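Local coordinates for biogenic amine-binding protein (Rhodnius prolixus, PDB 4GE1), which binds biogenic amines such as serotonin and norepinephrine as a salivary lipocalin of a blood-feeding insect, probably removing them from the feeding site, at residues Phe14-Phe19 and Ser80-Asn85; Cys43-His48 and Glu182-Leu187; Ile56-Ser61 and Gly87-Lys92; Phe60-Pro65 and Thr69-Ile74. One frame throughout, in Å; residues are numbered along the deposited sequence.

Contact 1 (Phe14-Phe19 and Ser80-Asn85); sequences FNKDNF and SDFDGN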
# COMPACT_ATOMS: atom_id res chain seq x y z
N PHE A 14 -1.71 2.30 17.15
CA PHE A 14 -1.00 2.62 15.91
C PHE A 14 -0.26 3.95 16.05
O PHE A 14 -0.89 4.99 16.27
CB PHE A 14 -2.00 2.68 14.76
CG PHE A 14 -1.39 2.53 13.39
CD1 PHE A 14 -0.66 1.40 13.06
CD2 PHE A 14 -1.59 3.50 12.43
CE1 PHE A 14 -0.11 1.25 11.78
CE2 PHE A 14 -1.05 3.36 11.15
CZ PHE A 14 -0.31 2.23 10.83
N ASN A 15 1.06 3.91 15.93
CA ASN A 15 1.87 5.12 15.99
C ASN A 15 2.01 5.75 14.61
O ASN A 15 2.90 5.39 13.83
CB ASN A 15 3.24 4.83 16.60
CG ASN A 15 4.01 6.10 16.94
OD1 ASN A 15 4.00 7.08 16.18
ND2 ASN A 15 4.68 6.10 18.08
N LYS A 16 1.13 6.70 14.31
CA LYS A 16 1.08 7.31 12.99
C LYS A 16 2.39 8.01 12.65
O LYS A 16 2.91 7.87 11.54
CB LYS A 16 -0.08 8.30 12.92
CG LYS A 16 -1.44 7.67 13.22
CD LYS A 16 -2.57 8.63 12.91
CE LYS A 16 -3.86 8.20 13.58
NZ LYS A 16 -3.71 8.12 15.06
N ASP A 17 2.93 8.76 13.61
CA ASP A 17 4.16 9.51 13.40
C ASP A 17 5.29 8.61 12.91
O ASP A 17 6.03 8.98 12.01
CB ASP A 17 4.58 10.22 14.69
CG ASP A 17 3.61 11.30 15.11
OD1 ASP A 17 3.09 12.01 14.22
OD2 ASP A 17 3.36 11.46 16.32
N ASN A 18 5.41 7.43 13.51
CA ASN A 18 6.48 6.49 13.17
C ASN A 18 6.19 5.66 11.92
O ASN A 18 7.07 5.01 11.37
CB ASN A 18 6.75 5.53 14.33
CG ASN A 18 7.39 6.21 15.52
OD1 ASN A 18 8.02 7.26 15.40
ND2 ASN A 18 7.23 5.61 16.70
N PHE A 19 4.93 5.66 11.48
CA PHE A 19 4.57 4.84 10.33
C PHE A 19 4.57 5.65 9.04
O PHE A 19 5.19 5.25 8.05
CB PHE A 19 3.23 4.15 10.54
CG PHE A 19 2.91 3.12 9.49
CD1 PHE A 19 2.18 3.46 8.36
CD2 PHE A 19 3.35 1.80 9.63
CE1 PHE A 19 1.89 2.50 7.39
CE2 PHE A 19 3.06 0.85 8.66
CZ PHE A 19 2.33 1.20 7.54
N SER A 80 -8.50 12.07 11.41
CA SER A 80 -9.83 11.80 11.94
C SER A 80 -10.55 10.72 11.14
O SER A 80 -11.71 10.42 11.39
CB SER A 80 -10.67 13.08 12.01
OG SER A 80 -10.81 13.65 10.72
N ASP A 81 -9.85 10.15 10.16
CA ASP A 81 -10.38 9.03 9.36
C ASP A 81 -9.93 7.69 9.92
O ASP A 81 -10.25 6.65 9.38
CB ASP A 81 -9.93 9.14 7.90
CG ASP A 81 -10.69 10.20 7.13
OD1 ASP A 81 -11.83 10.52 7.52
OD2 ASP A 81 -10.14 10.71 6.13
N PHE A 82 -9.16 7.73 11.00
CA PHE A 82 -8.65 6.52 11.64
C PHE A 82 -9.60 6.01 12.71
O PHE A 82 -10.35 6.78 13.32
CB PHE A 82 -7.28 6.78 12.26
CG PHE A 82 -6.18 6.80 11.26
CD1 PHE A 82 -6.05 7.85 10.37
CD2 PHE A 82 -5.27 5.75 11.20
CE1 PHE A 82 -5.04 7.86 9.43
CE2 PHE A 82 -4.26 5.76 10.27
CZ PHE A 82 -4.14 6.81 9.38
N ASP A 83 -9.55 4.71 12.95
CA ASP A 83 -10.44 4.05 13.88
C ASP A 83 -9.85 4.02 15.29
O ASP A 83 -9.23 3.03 15.69
CB ASP A 83 -10.78 2.64 13.39
CG ASP A 83 -11.78 1.94 14.28
OD1 ASP A 83 -12.57 2.64 14.96
OD2 ASP A 83 -11.79 0.69 14.31
N GLY A 84 -10.04 5.09 16.04
CA GLY A 84 -9.48 5.18 17.37
C GLY A 84 -7.97 5.05 17.32
O GLY A 84 -7.30 5.75 16.56
N ASN A 85 -7.44 4.14 18.12
CA ASN A 85 -6.00 3.94 18.20
C ASN A 85 -5.47 2.84 17.28
O ASN A 85 -4.27 2.54 17.28
CB ASN A 85 -5.60 3.63 19.65
CG ASN A 85 -4.53 4.58 20.16
OD1 ASN A 85 -4.17 5.55 19.50
ND2 ASN A 85 -4.01 4.29 21.35
O HOH W 1 -5.47 5.32 14.91
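The chain of Lys16, extended through its second and third torsions, carries CE over one face of the Phe82 ring, off centre toward the rim; a bend at the last torsion (chi4 59°) then turns NZ. Phe14, with CG anti to its own N (chi1 -160°), brings its ring to the edge of Phe82 instead. This is the end of a lipocalin barrel at which a short N-terminal helical turn, here 16-19, precedes the first strand; the loop between strands 69-78 and 88-96 folds up against it.

Lys16 CE lies 3.6 Å from Phe82 CG, a CH-pi contact, with the two side chains running in opposite directions. NZ continues past the ring, 5.1 Å from the Phe82 centroid, so any cation-pi attraction is weak. A water links Lys16 NZ, by a weak bond, with Gly84 O. From the other residue, Phe14 CE2 sits 4.1 Å from Phe82 CE2. The backbone closes the contact, because Phe14 N donates to Asn85 O over 2.6 Å in an almost straight bond (177°).

Phe14 turns inward as well, its CZ 3.6 Å above the plane of the Phe19 ring. Farther out, Tyr89 stacks on Phe82, and Thr115, at the end of strand 102-115, touches both Phe14 and Phe19. Asn15 stands at the N-cap of the turn; Asn15 O accepts a weak bond from Phe19 N, while the side chain secures the start of the helix: Asn15 OD1 takes the hydrogen of Asn18 N at 3.0 Å, the donor standing above the carbonyl plane.

Contact 2 (Cys43-His48 and Glu182-Leu187); sequences CTKFLH and ETLQKL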
# COMPACT_ATOMS: atom_id res chain seq x y z
N CYS A 43 6.07 -3.99 -9.56
CA CYS A 43 7.00 -3.54 -8.53
C CYS A 43 6.46 -2.21 -8.02
O CYS A 43 6.41 -1.22 -8.76
CB CYS A 43 8.38 -3.29 -9.14
SG CYS A 43 9.08 -4.70 -10.02
N THR A 44 6.03 -2.20 -6.76
CA THR A 44 5.46 -0.98 -6.21
C THR A 44 6.31 -0.42 -5.08
O THR A 44 6.74 -1.14 -4.18
CB THR A 44 4.00 -1.18 -5.74
OG1 THR A 44 3.14 -1.39 -6.87
CG2 THR A 44 3.54 0.07 -4.97
N LYS A 45 6.57 0.88 -5.15
CA LYS A 45 7.20 1.60 -4.06
C LYS A 45 6.28 2.76 -3.76
O LYS A 45 5.70 3.36 -4.68
CB LYS A 45 8.59 2.10 -4.46
CG LYS A 45 9.25 3.01 -3.43
CD LYS A 45 10.67 3.38 -3.85
CE LYS A 45 11.38 4.18 -2.76
NZ LYS A 45 12.83 4.42 -3.09
N PHE A 46 6.11 3.08 -2.48
CA PHE A 46 5.35 4.28 -2.17
C PHE A 46 5.99 5.17 -1.13
O PHE A 46 6.80 4.73 -0.30
CB PHE A 46 3.85 4.00 -1.91
CG PHE A 46 3.55 3.10 -0.73
CD1 PHE A 46 3.05 3.64 0.46
CD2 PHE A 46 3.67 1.72 -0.83
CE1 PHE A 46 2.72 2.81 1.54
CE2 PHE A 46 3.34 0.89 0.25
CZ PHE A 46 2.87 1.44 1.44
N LEU A 47 5.66 6.45 -1.22
CA LEU A 47 6.24 7.48 -0.36
C LEU A 47 5.11 8.15 0.39
O LEU A 47 4.10 8.54 -0.21
CB LEU A 47 6.97 8.50 -1.24
CG LEU A 47 7.99 9.43 -0.59
CD1 LEU A 47 9.18 8.62 -0.12
CD2 LEU A 47 8.44 10.50 -1.59
N HIS A 48 5.25 8.33 1.69
CA HIS A 48 4.15 8.98 2.40
C HIS A 48 4.54 9.90 3.56
O HIS A 48 5.66 9.85 4.07
CB HIS A 48 3.04 7.98 2.78
CG HIS A 48 3.49 6.86 3.66
ND1 HIS A 48 2.71 5.74 3.91
CD2 HIS A 48 4.64 6.68 4.37
CE1 HIS A 48 3.36 4.93 4.72
NE2 HIS A 48 4.53 5.47 5.01
N GLU A 182 11.53 10.09 -8.72
CA GLU A 182 11.40 11.53 -8.95
C GLU A 182 9.93 11.93 -9.04
O GLU A 182 9.55 12.99 -8.55
CB GLU A 182 12.20 11.99 -10.18
CG GLU A 182 11.39 12.12 -11.45
CD GLU A 182 11.85 13.28 -12.31
OE1 GLU A 182 13.08 13.51 -12.40
OE2 GLU A 182 10.99 13.96 -12.90
N THR A 183 9.10 11.07 -9.63
CA THR A 183 7.67 11.35 -9.69
C THR A 183 7.06 11.23 -8.30
O THR A 183 6.17 12.00 -7.93
CB THR A 183 6.93 10.42 -10.67
OG1 THR A 183 7.33 10.73 -12.01
CG2 THR A 183 5.42 10.61 -10.56
N LEU A 184 7.55 10.27 -7.52
CA LEU A 184 7.07 10.09 -6.16
C LEU A 184 7.27 11.39 -5.37
O LEU A 184 6.34 11.91 -4.76
CB LEU A 184 7.81 8.93 -5.47
CG LEU A 184 7.47 7.48 -5.86
CD1 LEU A 184 8.31 6.53 -5.03
CD2 LEU A 184 5.99 7.18 -5.64
N GLN A 185 8.50 11.90 -5.39
CA GLN A 185 8.84 13.12 -4.65
C GLN A 185 8.03 14.32 -5.17
O GLN A 185 7.46 15.08 -4.40
CB GLN A 185 10.35 13.39 -4.74
CG GLN A 185 10.80 14.78 -4.29
CD GLN A 185 10.75 14.97 -2.78
OE1 GLN A 185 10.71 14.00 -2.02
NE2 GLN A 185 10.77 16.23 -2.35
N LYS A 186 7.96 14.46 -6.49
CA LYS A 186 7.22 15.55 -7.10
C LYS A 186 5.72 15.54 -6.75
O LYS A 186 5.16 16.58 -6.39
CB LYS A 186 7.40 15.50 -8.62
CG LYS A 186 6.89 16.71 -9.36
CD LYS A 186 7.09 16.53 -10.86
CE LYS A 186 6.28 15.35 -11.37
NZ LYS A 186 4.82 15.61 -11.27
N LEU A 187 5.06 14.39 -6.88
CA LEU A 187 3.63 14.34 -6.60
C LEU A 187 3.34 14.55 -5.12
O LEU A 187 2.32 15.15 -4.75
CB LEU A 187 3.00 13.04 -7.13
CG LEU A 187 2.87 12.94 -8.65
CD1 LEU A 187 2.25 11.63 -9.08
CD2 LEU A 187 2.06 14.11 -9.19
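The Gln185 amide is the flat group that meets the opposing side chains here: its OE1 lies 4.2 Å from Leu47 CD2. The aromatic rings of strand 43-48 belong to the barrel's other surface. Phe46 leaves the strand away from the helix, stacks on Phe60 and meets the ring of Trp24, while His48 forms an edge-to-face pair with Phe20 and has its ND1 hydrogen-bonded to Glu58 OE1. The contact is thus a helix laid on the outside of a lipocalin barrel, with Leu47 and the aliphatic part of Lys45 against it.

Helix 182-187 runs nearly along the strand, the segment axes 8.7 Å apart at closest approach and 27° from parallel. Leu184 is the wedge between them. Its two methyls divide the work: CD1 packs 4.0 Å from Lys45 CG, against the aliphatic part of the lysine, and CD2 reaches down to the backbone, 3.9 Å from Lys45 O. Beyond the strand edge Leu184 also touches Val59 and Ser61 of strand 55-64, so it covers two neighbouring strands. The lysine can offer this greasy flank because its chain is fully extended (chi1 173°), carrying NZ on to a salt bridge with Asp181 and a hydrogen bond with Tyr25.

No hydrogen bond joins the two segments. A disulfide from Cys43 to Cys177 ties the start of the strand to the chain a few residues before the helix. Leu47 completes the contact two residues farther along the strand than Lys45, its CD2 resting 4.0 Å from Gln185 CA.

Contact 3 (Ile56-Ser61 and Gly87-Lys92); sequences IKEVFS and GKYTAK. With TSS (2-(1H-indol-3-yl)ethanamine), chain E.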
# COMPACT_ATOMS: atom_id res chain seq x y z
N ILE A 56 -2.72 13.02 5.78
CA ILE A 56 -1.83 11.93 5.38
C ILE A 56 -1.88 11.79 3.87
O ILE A 56 -2.95 11.81 3.27
CB ILE A 56 -2.17 10.60 6.09
CG1 ILE A 56 -1.86 10.70 7.59
CG2 ILE A 56 -1.38 9.45 5.49
CD1 ILE A 56 -2.98 11.27 8.39
N LYS A 57 -0.72 11.65 3.25
CA LYS A 57 -0.65 11.61 1.80
C LYS A 57 0.26 10.48 1.40
O LYS A 57 1.34 10.34 1.96
CB LYS A 57 -0.10 12.94 1.27
CG LYS A 57 -0.04 13.04 -0.25
CD LYS A 57 0.13 14.50 -0.65
CE LYS A 57 0.11 14.69 -2.16
NZ LYS A 57 0.25 16.14 -2.50
N GLU A 58 -0.17 9.64 0.46
CA GLU A 58 0.61 8.47 0.09
C GLU A 58 0.67 8.32 -1.42
O GLU A 58 -0.36 8.18 -2.08
CB GLU A 58 0.02 7.20 0.72
CG GLU A 58 -0.41 7.36 2.17
CD GLU A 58 -0.91 6.05 2.78
OE1 GLU A 58 -0.07 5.15 3.01
OE2 GLU A 58 -2.13 5.94 3.03
N VAL A 59 1.88 8.36 -1.97
CA VAL A 59 2.06 8.36 -3.41
C VAL A 59 2.70 7.06 -3.88
O VAL A 59 3.77 6.69 -3.40
CB VAL A 59 2.91 9.55 -3.88
CG1 VAL A 59 3.17 9.45 -5.37
CG2 VAL A 59 2.21 10.86 -3.55
N PHE A 60 2.03 6.39 -4.81
CA PHE A 60 2.47 5.07 -5.28
C PHE A 60 3.04 5.11 -6.70
O PHE A 60 2.47 5.73 -7.59
CB PHE A 60 1.31 4.06 -5.25
CG PHE A 60 0.73 3.83 -3.87
CD1 PHE A 60 -0.20 4.70 -3.33
CD2 PHE A 60 1.08 2.70 -3.13
CE1 PHE A 60 -0.74 4.48 -2.07
CE2 PHE A 60 0.54 2.47 -1.86
CZ PHE A 60 -0.37 3.36 -1.34
N SER A 61 4.18 4.45 -6.88
CA SER A 61 4.71 4.17 -8.21
C SER A 61 4.57 2.67 -8.49
O SER A 61 5.18 1.84 -7.81
CB SER A 61 6.19 4.60 -8.29
OG SER A 61 6.85 4.01 -9.38
N GLY A 87 -4.70 0.55 13.68
CA GLY A 87 -4.13 0.77 12.36
C GLY A 87 -5.16 0.53 11.28
O GLY A 87 -5.02 -0.37 10.45
N LYS A 88 -6.21 1.35 11.29
CA LYS A 88 -7.32 1.17 10.37
C LYS A 88 -7.92 2.51 9.97
O LYS A 88 -8.22 3.34 10.83
CB LYS A 88 -8.40 0.30 11.02
CG LYS A 88 -9.66 0.15 10.19
CD LYS A 88 -10.59 -0.87 10.84
CE LYS A 88 -11.85 -1.08 10.01
NZ LYS A 88 -11.55 -1.66 8.65
N TYR A 89 -8.08 2.71 8.68
CA TYR A 89 -8.59 3.99 8.19
C TYR A 89 -9.18 3.87 6.80
O TYR A 89 -9.00 2.86 6.12
CB TYR A 89 -7.48 5.07 8.21
CG TYR A 89 -6.29 4.81 7.30
CD1 TYR A 89 -6.13 5.53 6.12
CD2 TYR A 89 -5.33 3.87 7.63
CE1 TYR A 89 -5.03 5.30 5.28
CE2 TYR A 89 -4.23 3.63 6.80
CZ TYR A 89 -4.09 4.35 5.63
OH TYR A 89 -3.01 4.13 4.81
N THR A 90 -9.91 4.90 6.41
CA THR A 90 -10.42 5.01 5.06
C THR A 90 -9.69 6.14 4.34
O THR A 90 -9.36 7.18 4.92
CB THR A 90 -11.93 5.30 5.06
OG1 THR A 90 -12.57 4.45 6.03
CG2 THR A 90 -12.51 5.02 3.69
N ALA A 91 -9.42 5.93 3.06
CA ALA A 91 -8.74 6.92 2.26
C ALA A 91 -9.46 7.09 0.94
O ALA A 91 -10.14 6.17 0.46
CB ALA A 91 -7.29 6.51 2.04
N LYS A 92 -9.36 8.28 0.37
CA LYS A 92 -9.73 8.50 -1.01
C LYS A 92 -8.47 8.22 -1.83
O LYS A 92 -7.41 8.82 -1.58
CB LYS A 92 -10.21 9.94 -1.22
CG LYS A 92 -10.58 10.29 -2.66
CD LYS A 92 -11.53 9.25 -3.24
CE LYS A 92 -12.55 9.88 -4.18
NZ LYS A 92 -13.48 10.77 -3.43
N1 TSS E . -1.88 1.88 -4.08
CA TSS E . -3.14 1.17 -3.96
CB TSS E . -3.13 -0.10 -3.17
CG TSS E . -2.27 -0.16 -1.95
CD1 TSS E . -1.11 -0.91 -1.79
NE1 TSS E . -0.62 -0.72 -0.55
CE2 TSS E . -1.43 0.17 0.13
CD2 TSS E . -2.46 0.53 -0.71
CZ2 TSS E . -1.36 0.71 1.44
CH2 TSS E . -2.33 1.60 1.88
CZ3 TSS E . -3.38 1.96 1.03
CE3 TSS E . -3.45 1.43 -0.26
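Inside the lipocalin barrel, at the floor of the amine pocket, Glu58 and Tyr89 reach toward each other from strands that are not neighbours. Tyr89 OH donates a 2.7 Å hydrogen bond to Glu58 OE2, meeting it on the syn side and 18° out of the carboxylate plane. The oxygen lies at the edge of the tyrosine ring, and the ring and carboxylate planes are 38° apart. Tyr89 takes the crowded position, with CG between backbone N and carbonyl carbon (chi1 63°), which directs the ring across the interior; Glu58 answers with a chain extended beyond CG.

Both oxygens of the buried carboxylate are engaged, since OE1 is taken by His48. A tyrosine hydroxyl and a histidine in this position would be expected to stabilise the negative charge.

The indole of the bound tryptamine comes up to Tyr89. Its ring atom CH2 is 3.9 Å from Tyr89 OH, a contact with the far end of the indole. At the other end, the amine N1 stands 3.0 Å above the plane of the Phe60 ring, over its centre, where a protonated amine would probably benefit from the electron-rich face.

Strand 69-78 runs between the two segments in the sheet, bonded to both, and strand 43-50 flanks 55-64 on its other edge. The outward residue Val59 is covered by Leu184, Leu187 and Leu188 of helix 181-189, so the helix shields the outside while Glu58 and Phe60 point into the barrel interior, where Phe60 of the two lines the pocket.

Contact 4 (Phe60-Pro65 and Thr69-Ile74); sequences FSNYNP and TYSYDI. With TSS (2-(1H-indol-3-yl)ethanamine), chain E.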
# COMPACT_ATOMS: atom_id res chain seq x y z
N PHE A 60 2.03 6.39 -4.81
CA PHE A 60 2.47 5.07 -5.28
C PHE A 60 3.04 5.11 -6.70
O PHE A 60 2.47 5.73 -7.59
CB PHE A 60 1.31 4.06 -5.25
CG PHE A 60 0.73 3.83 -3.87
CD1 PHE A 60 -0.20 4.70 -3.33
CD2 PHE A 60 1.08 2.70 -3.13
CE1 PHE A 60 -0.74 4.48 -2.07
CE2 PHE A 60 0.54 2.47 -1.86
CZ PHE A 60 -0.37 3.36 -1.34
N SER A 61 4.18 4.45 -6.88
CA SER A 61 4.71 4.17 -8.21
C SER A 61 4.57 2.67 -8.49
O SER A 61 5.18 1.84 -7.81
CB SER A 61 6.19 4.60 -8.29
OG SER A 61 6.85 4.01 -9.38
N ASN A 62 3.75 2.31 -9.47
CA ASN A 62 3.60 0.90 -9.83
C ASN A 62 4.20 0.63 -11.19
O ASN A 62 3.72 1.15 -12.19
CB ASN A 62 2.14 0.49 -9.84
CG ASN A 62 1.39 1.00 -8.65
OD1 ASN A 62 1.66 0.60 -7.52
ND2 ASN A 62 0.44 1.89 -8.89
N TYR A 63 5.23 -0.20 -11.22
CA TYR A 63 5.93 -0.50 -12.45
C TYR A 63 5.69 -1.94 -12.89
O TYR A 63 5.95 -2.88 -12.13
CB TYR A 63 7.43 -0.27 -12.28
CG TYR A 63 8.20 -0.57 -13.55
CD1 TYR A 63 8.09 0.26 -14.65
CD2 TYR A 63 9.03 -1.68 -13.64
CE1 TYR A 63 8.79 0.00 -15.81
CE2 TYR A 63 9.73 -1.96 -14.80
CZ TYR A 63 9.61 -1.11 -15.88
OH TYR A 63 10.30 -1.35 -17.05
N ASN A 64 5.21 -2.10 -14.12
CA ASN A 64 5.02 -3.43 -14.72
C ASN A 64 6.16 -3.77 -15.69
O ASN A 64 6.22 -3.22 -16.79
CB ASN A 64 3.68 -3.50 -15.46
CG ASN A 64 3.36 -4.90 -15.96
OD1 ASN A 64 3.80 -5.30 -17.04
ND2 ASN A 64 2.61 -5.66 -15.18
N PRO A 65 7.07 -4.66 -15.28
CA PRO A 65 8.22 -5.05 -16.11
C PRO A 65 7.84 -5.67 -17.46
O PRO A 65 8.53 -5.43 -18.45
CB PRO A 65 8.94 -6.08 -15.24
CG PRO A 65 8.54 -5.73 -13.84
CD PRO A 65 7.12 -5.28 -13.95
N THR A 69 5.93 -0.34 -18.08
CA THR A 69 5.13 0.86 -17.91
C THR A 69 4.85 1.14 -16.44
O THR A 69 4.88 0.24 -15.60
CB THR A 69 3.80 0.76 -18.68
OG1 THR A 69 3.03 -0.33 -18.16
CG2 THR A 69 4.05 0.53 -20.17
N TYR A 70 4.58 2.41 -16.16
CA TYR A 70 4.30 2.86 -14.81
C TYR A 70 2.85 3.23 -14.70
O TYR A 70 2.25 3.72 -15.65
CB TYR A 70 5.12 4.11 -14.49
CG TYR A 70 6.57 3.87 -14.20
CD1 TYR A 70 7.53 4.01 -15.21
CD2 TYR A 70 7.00 3.51 -12.93
CE1 TYR A 70 8.87 3.79 -14.95
CE2 TYR A 70 8.34 3.29 -12.65
CZ TYR A 70 9.27 3.43 -13.67
OH TYR A 70 10.60 3.22 -13.41
N SER A 71 2.28 3.01 -13.52
CA SER A 71 1.02 3.64 -13.16
C SER A 71 1.20 4.28 -11.79
O SER A 71 2.02 3.83 -10.99
CB SER A 71 -0.11 2.61 -13.11
OG SER A 71 0.08 1.75 -12.00
N TYR A 72 0.44 5.34 -11.53
CA TYR A 72 0.59 6.10 -10.30
C TYR A 72 -0.77 6.29 -9.64
O TYR A 72 -1.79 6.42 -10.32
CB TYR A 72 1.21 7.47 -10.59
CG TYR A 72 2.46 7.42 -11.43
CD1 TYR A 72 2.40 7.54 -12.82
CD2 TYR A 72 3.71 7.27 -10.84
CE1 TYR A 72 3.55 7.50 -13.61
CE2 TYR A 72 4.88 7.22 -11.62
CZ TYR A 72 4.79 7.34 -13.00
OH TYR A 72 5.93 7.31 -13.77
N ASP A 73 -0.78 6.29 -8.31
CA ASP A 73 -1.98 6.62 -7.55
C ASP A 73 -1.62 7.28 -6.23
O ASP A 73 -0.48 7.19 -5.76
CB ASP A 73 -2.93 5.41 -7.37
CG ASP A 73 -2.27 4.24 -6.67
OD1 ASP A 73 -1.71 3.37 -7.37
OD2 ASP A 73 -2.35 4.15 -5.42
N ILE A 74 -2.59 7.98 -5.64
CA ILE A 74 -2.32 8.72 -4.42
C ILE A 74 -3.45 8.55 -3.44
O ILE A 74 -4.62 8.74 -3.79
CB ILE A 74 -2.14 10.22 -4.69
CG1 ILE A 74 -1.13 10.45 -5.82
CG2 ILE A 74 -1.74 10.95 -3.41
CD1 ILE A 74 -1.06 11.90 -6.30
N1 TSS E . -1.88 1.88 -4.08
CA TSS E . -3.14 1.17 -3.96
CB TSS E . -3.13 -0.10 -3.17
CG TSS E . -2.27 -0.16 -1.95
CD1 TSS E . -1.11 -0.91 -1.79
NE1 TSS E . -0.62 -0.72 -0.55
CE2 TSS E . -1.43 0.17 0.13
CD2 TSS E . -2.46 0.53 -0.71
CZ2 TSS E . -1.36 0.71 1.44
CH2 TSS E . -2.33 1.60 1.88
CZ3 TSS E . -3.38 1.96 1.03
CE3 TSS E . -3.45 1.43 -0.26
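Asn62 and Asp73 meet amide to carboxylate, and the tryptamine takes the other oxygen. Asn62 ND2 donates to Asp73 OD1 at 3.0 Å, the acceptor lying in the amide plane, while the ligand amine N1 donates to Asp73 OD2 at 2.7 Å. The second hydrogen of Asn62 ND2 goes to Ser71 OG, 3.1 Å away. With the Asn62 OD1 end taken by Thr44 OG1, the amide is fixed in its rotation, and it in turn holds the carboxylate for the amine. Asp73 gets there with CG between its backbone N and carbonyl carbon (chi1 58°). Asn93 ND2 is a further donor to OD2, and Gln139 OE1 also binds the ligand.

Behind these groups the backbones pair antiparallel. Phe60 with Asp73, Asn62 with Ser71 and Asn64 with Thr69 are hydrogen-bonded pairs, each exchanging two N-H···O bonds; the one from Asp73 N to Phe60 O is weak at 3.4 Å. Ser61 with Tyr72 and Tyr63 with Tyr70 are the non-hydrogen-bonded pairs between them.

On the surface carrying these last residues, Tyr63 CD1 stands 3.4 Å above the centre of the Tyr70 ring, the two ring planes being 46° apart. Ser61 OG lies at the edge of the same ring, 3.6 Å from Tyr70 CD2, and accepts from the backbone N of Asp180. Tyr70 OH and Tyr72 OH go on to Gln178 and Asp180.

An antiparallel hairpin with one face outward and one to the cavity is typical of the lipocalin barrel; the outer tyrosines, and Asp73 and Phe60 lining the amine pocket, are this protein's own.

How the contacts relate
Contacts 3 and 4 share Phe60 and Ser61, and both touch the tryptamine: contact 4 holds the amine through Asp73, contact 3 brings Tyr89 to the indole, and Phe60 is common to the two, whose centres are 16 Å apart. Contact 2 lies on the outside of the neighbouring strand 43-50, with Leu184 also touching 55-64; its centre is 9 Å from that of contact 4, and the Leu184 side chain is about 10 Å from the ligand. Contacts 2 and 4 are knit by Thr44 OG1 and Asn62 OD1, 2.6 Å apart. Contact 1 closes the far end of the barrel, 26 Å from contact 4 between centres, yet reaches the pocket through contact 3: Phe82 CE2 is 3.4 Å from Tyr89 CD2.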